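Local coordinates for UPF0311 protein CA_C3321 (Clostridium acetobutylicum ATCC 824, PDB 3G7G), which is of unknown function but belongs to the UPF0311 (DUF3237) family and pairs with a second copy of itself in the crystal, at the interface of chains A and B. Residues are numbered along the deposited sequence; one frame, centred on the assembly and turned at random. Chains: chain A/B, UPF0311 protein CA_C3321.

The interface of chains A and B. Residues chain A 94, 96, 117, 119-121; chain B 136-138, 157-158.
Part of a two-fold symmetric interface between identical chains, this patch sets strands 86-96 and 117-126 of chain A against the 136-138 loop and the C-terminal end of chain B. A:Tyr117 and B:Ile138 bury the most surface here. The tyrosine CG lies anti to the backbone N (chi1 179°), and the ring reaches across tip first. Its phenol OH is gripped by two backbone groups of chain B. The amide N of B:Ile138 donates to A:Tyr117 OH at 2.9 Å, in a nearly straight bond (172° at H). A:Tyr117 OH in turn donates to the carbonyl O of B:Ile157 at 2.6 Å, approaching from above the carbonyl plane. The loop and the end of strand 151-157 are thus pinned to one hydroxyl. The imidazole of B:His137 meets the A:Tyr117 ring edge-to-face, the planes steeply inclined and the ring centres 4.9 Å apart. The CG of A:Arg119, from the same strand, rests over one face of the phenol ring near its rim.

B:Ile138 lies among apolar parts of chain A. B:Ile138 CG1 meets A:Arg119 CB at 3.7 Å, and the B:Ile138 CD1 tip lies alongside A:Ile94 CG1 at 3.9 Å. On the other branch, B:Ile138 CG2 presses tightly on A:Ile121 CD1 at 3.3 Å as the two side chains run antiparallel, side by side. A:Arg119 bends at chi2 (-68°). A:Arg119 CD packs on B:Ile157 CG2 at 3.8 Å, and that methyl also sits at the guanidinium edge. The CD1 tip of A:Ile94 abuts the backbone of B:Asn136. Farther along, water 1 bridges A:Thr96 OG1 and the carbonyl O of B:Asn136.

Backbone recognition by the phenol, with apolar packing on B:Ile138 beside it, ties the two chains together. The symmetry repeats the contact with chains exchanged, which may help hold a dimer, although the structure alone does not show that this pairing is biological.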
ATOM      1  N   ILE A  94       2.647 -12.084   8.396  1.00 28.23           N
ATOM      2  CA  ILE A  94       1.899 -13.335   8.227  1.00 28.81           C
ATOM      3  C   ILE A  94       2.080 -14.269   9.386  1.00 28.82           C
ATOM      4  O   ILE A  94       3.076 -14.184  10.139  1.00 26.88           O
ATOM      5  CB  ILE A  94       2.211 -14.034   6.905  1.00 29.28           C
ATOM      6  CG1 ILE A  94       3.685 -14.349   6.811  1.00 31.25           C
ATOM      7  CG2 ILE A  94       1.753 -13.148   5.694  1.00 26.92           C
ATOM      8  CD1 ILE A  94       4.033 -15.199   5.566  1.00 31.58           C
ATOM      9  N   THR A  96       1.274 -18.460   9.933  1.00 28.85           N
ATOM     10  CA  THR A  96       0.847 -19.714   9.371  1.00 29.68           C
ATOM     11  C   THR A  96       1.106 -20.806  10.409  1.00 29.80           C
ATOM     12  O   THR A  96       1.867 -20.607  11.350  1.00 28.41           O
ATOM     13  CB  THR A  96       1.641 -20.080   8.096  1.00 29.48           C
ATOM     14  OG1 THR A  96       3.002 -20.305   8.448  1.00 27.17           O
ATOM     15  CG2 THR A  96       1.594 -19.012   7.072  1.00 28.49           C
ATOM     16  N   TYR A 117       4.581 -20.169  12.343  1.00 30.95           N
ATOM     17  CA  TYR A 117       5.449 -19.224  11.657  1.00 30.16           C
ATOM     18  C   TYR A 117       4.774 -17.859  11.775  1.00 29.14           C
ATOM     19  O   TYR A 117       3.690 -17.674  11.263  1.00 28.43           O
ATOM     20  CB  TYR A 117       5.583 -19.591  10.192  1.00 28.99           C
ATOM     21  CG  TYR A 117       6.456 -18.655   9.401  1.00 29.19           C
ATOM     22  CD1 TYR A 117       7.822 -18.845   9.365  1.00 28.72           C
ATOM     23  CD2 TYR A 117       5.916 -17.566   8.692  1.00 28.27           C
ATOM     24  CE1 TYR A 117       8.629 -17.989   8.670  1.00 27.75           C
ATOM     25  CE2 TYR A 117       6.714 -16.707   8.001  1.00 26.03           C
ATOM     26  CZ  TYR A 117       8.078 -16.941   7.972  1.00 26.86           C
ATOM     27  OH  TYR A 117       8.938 -16.108   7.281  1.00 28.55           O
ATOM     28  N   ARG A 119       5.873 -13.909  11.348  1.00 28.59           N
ATOM     29  CA  ARG A 119       6.876 -12.931  10.962  1.00 28.38           C
ATOM     30  C   ARG A 119       6.234 -11.754  10.285  1.00 27.40           C
ATOM     31  O   ARG A 119       5.253 -11.914   9.559  1.00 27.18           O
ATOM     32  CB  ARG A 119       7.869 -13.564   9.993  1.00 29.05           C
ATOM     33  CG  ARG A 119       8.577 -14.799  10.548  1.00 29.96           C
ATOM     34  CD  ARG A 119       9.467 -14.387  11.634  1.00 33.85           C
ATOM     35  NE  ARG A 119      10.368 -15.433  12.081  1.00 36.21           N
ATOM     36  CZ  ARG A 119      10.212 -16.125  13.192  1.00 37.45           C
ATOM     37  NH1 ARG A 119       9.153 -15.924  13.969  1.00 40.43           N
ATOM     38  NH2 ARG A 119      11.116 -17.031  13.526  1.00 38.29           N
ATOM     39  N   THR A 120       6.812 -10.579  10.502  1.00 27.38           N
ATOM     40  CA  THR A 120       6.269  -9.324  10.004  1.00 27.31           C
ATOM     41  C   THR A 120       7.384  -8.320   9.636  1.00 26.78           C
ATOM     42  O   THR A 120       8.555  -8.466  10.033  1.00 27.68           O
ATOM     43  CB  THR A 120       5.284  -8.646  11.034  1.00 27.12           C
ATOM     44  OG1 THR A 120       6.021  -7.915  12.008  1.00 29.17           O
ATOM     45  CG2 THR A 120       4.445  -9.644  11.751  1.00 29.31           C
ATOM     46  N   ILE A 121       6.993  -7.320   8.850  1.00 26.50           N
ATOM     47  CA  ILE A 121       7.829  -6.220   8.461  1.00 25.38           C
ATOM     48  C   ILE A 121       7.198  -4.911   9.024  1.00 25.01           C
ATOM     49  O   ILE A 121       6.150  -4.470   8.571  1.00 24.13           O
ATOM     50  CB  ILE A 121       7.958  -6.088   6.949  1.00 25.91           C
ATOM     51  CG1 ILE A 121       8.377  -7.390   6.254  1.00 26.73           C
ATOM     52  CG2 ILE A 121       8.940  -4.959   6.611  1.00 25.24           C
ATOM     53  CD1 ILE A 121       9.689  -7.939   6.617  1.00 23.41           C
TER
ATOM     54  N   ASN B 136       4.158 -17.618   1.423  1.00 27.08           N
ATOM     55  CA  ASN B 136       3.850 -17.941   2.830  1.00 26.60           C
ATOM     56  C   ASN B 136       5.013 -17.784   3.798  1.00 26.51           C
ATOM     57  O   ASN B 136       4.990 -18.330   4.926  1.00 25.94           O
ATOM     58  CB  ASN B 136       3.321 -19.386   2.927  1.00 27.88           C
ATOM     59  CG  ASN B 136       1.938 -19.515   2.367  1.00 29.37           C
ATOM     60  OD1 ASN B 136       0.973 -19.151   3.012  1.00 33.85           O
ATOM     61  ND2 ASN B 136       1.834 -20.014   1.161  1.00 34.74           N
ATOM     62  N   HIS B 137       6.034 -17.058   3.361  1.00 26.31           N
ATOM     63  CA  HIS B 137       7.131 -16.652   4.221  1.00 25.52           C
ATOM     64  C   HIS B 137       7.426 -15.191   3.939  1.00 25.03           C
ATOM     65  O   HIS B 137       7.044 -14.659   2.883  1.00 23.84           O
ATOM     66  CB  HIS B 137       8.410 -17.476   3.976  1.00 25.63           C
ATOM     67  CG  HIS B 137       8.244 -18.951   4.196  1.00 24.64           C
ATOM     68  ND1 HIS B 137       8.649 -19.585   5.355  1.00 28.37           N
ATOM     69  CD2 HIS B 137       7.736 -19.914   3.401  1.00 22.18           C
ATOM     70  CE1 HIS B 137       8.377 -20.875   5.270  1.00 26.80           C
ATOM     71  NE2 HIS B 137       7.821 -21.101   4.092  1.00 26.96           N
ATOM     72  N   ILE B 138       8.148 -14.590   4.889  1.00 24.64           N
ATOM     73  CA  ILE B 138       8.684 -13.238   4.774  1.00 25.10           C
ATOM     74  C   ILE B 138      10.121 -13.342   4.253  1.00 24.86           C
ATOM     75  O   ILE B 138      10.876 -14.245   4.633  1.00 23.89           O
ATOM     76  CB  ILE B 138       8.653 -12.523   6.130  1.00 25.53           C
ATOM     77  CG1 ILE B 138       7.189 -12.299   6.607  1.00 27.00           C
ATOM     78  CG2 ILE B 138       9.471 -11.145   6.109  1.00 24.98           C
ATOM     79  CD1 ILE B 138       6.229 -11.574   5.618  1.00 26.49           C
ATOM     80  N   ILE B 157      13.067 -15.598   5.609  1.00 27.54           N
ATOM     81  CA  ILE B 157      13.074 -15.510   7.064  1.00 28.55           C
ATOM     82  C   ILE B 157      12.449 -16.780   7.610  1.00 30.17           C
ATOM     83  O   ILE B 157      11.306 -17.138   7.282  1.00 29.25           O
ATOM     84  CB  ILE B 157      12.356 -14.279   7.661  1.00 28.12           C
ATOM     85  CG1 ILE B 157      12.956 -12.964   7.098  1.00 26.68           C
ATOM     86  CG2 ILE B 157      12.425 -14.344   9.236  1.00 26.53           C
ATOM     87  CD1 ILE B 157      14.390 -12.700   7.417  1.00 25.50           C
ATOM     88  N   SER B 158      13.236 -17.441   8.451  1.00 32.07           N
ATOM     89  CA  SER B 158      12.858 -18.687   9.062  1.00 34.02           C
ATOM     90  C   SER B 158      12.269 -18.412  10.440  1.00 34.65           C
ATOM     91  O   SER B 158      11.396 -19.178  10.877  1.00 36.91           O
ATOM     92  CB  SER B 158      14.083 -19.620   9.171  1.00 34.81           C
ATOM     93  OG  SER B 158      14.480 -20.050   7.877  1.00 37.35           O
TER
HETATM   94  O   HOH W   1       4.533 -20.354   6.405  1.00 33.67           O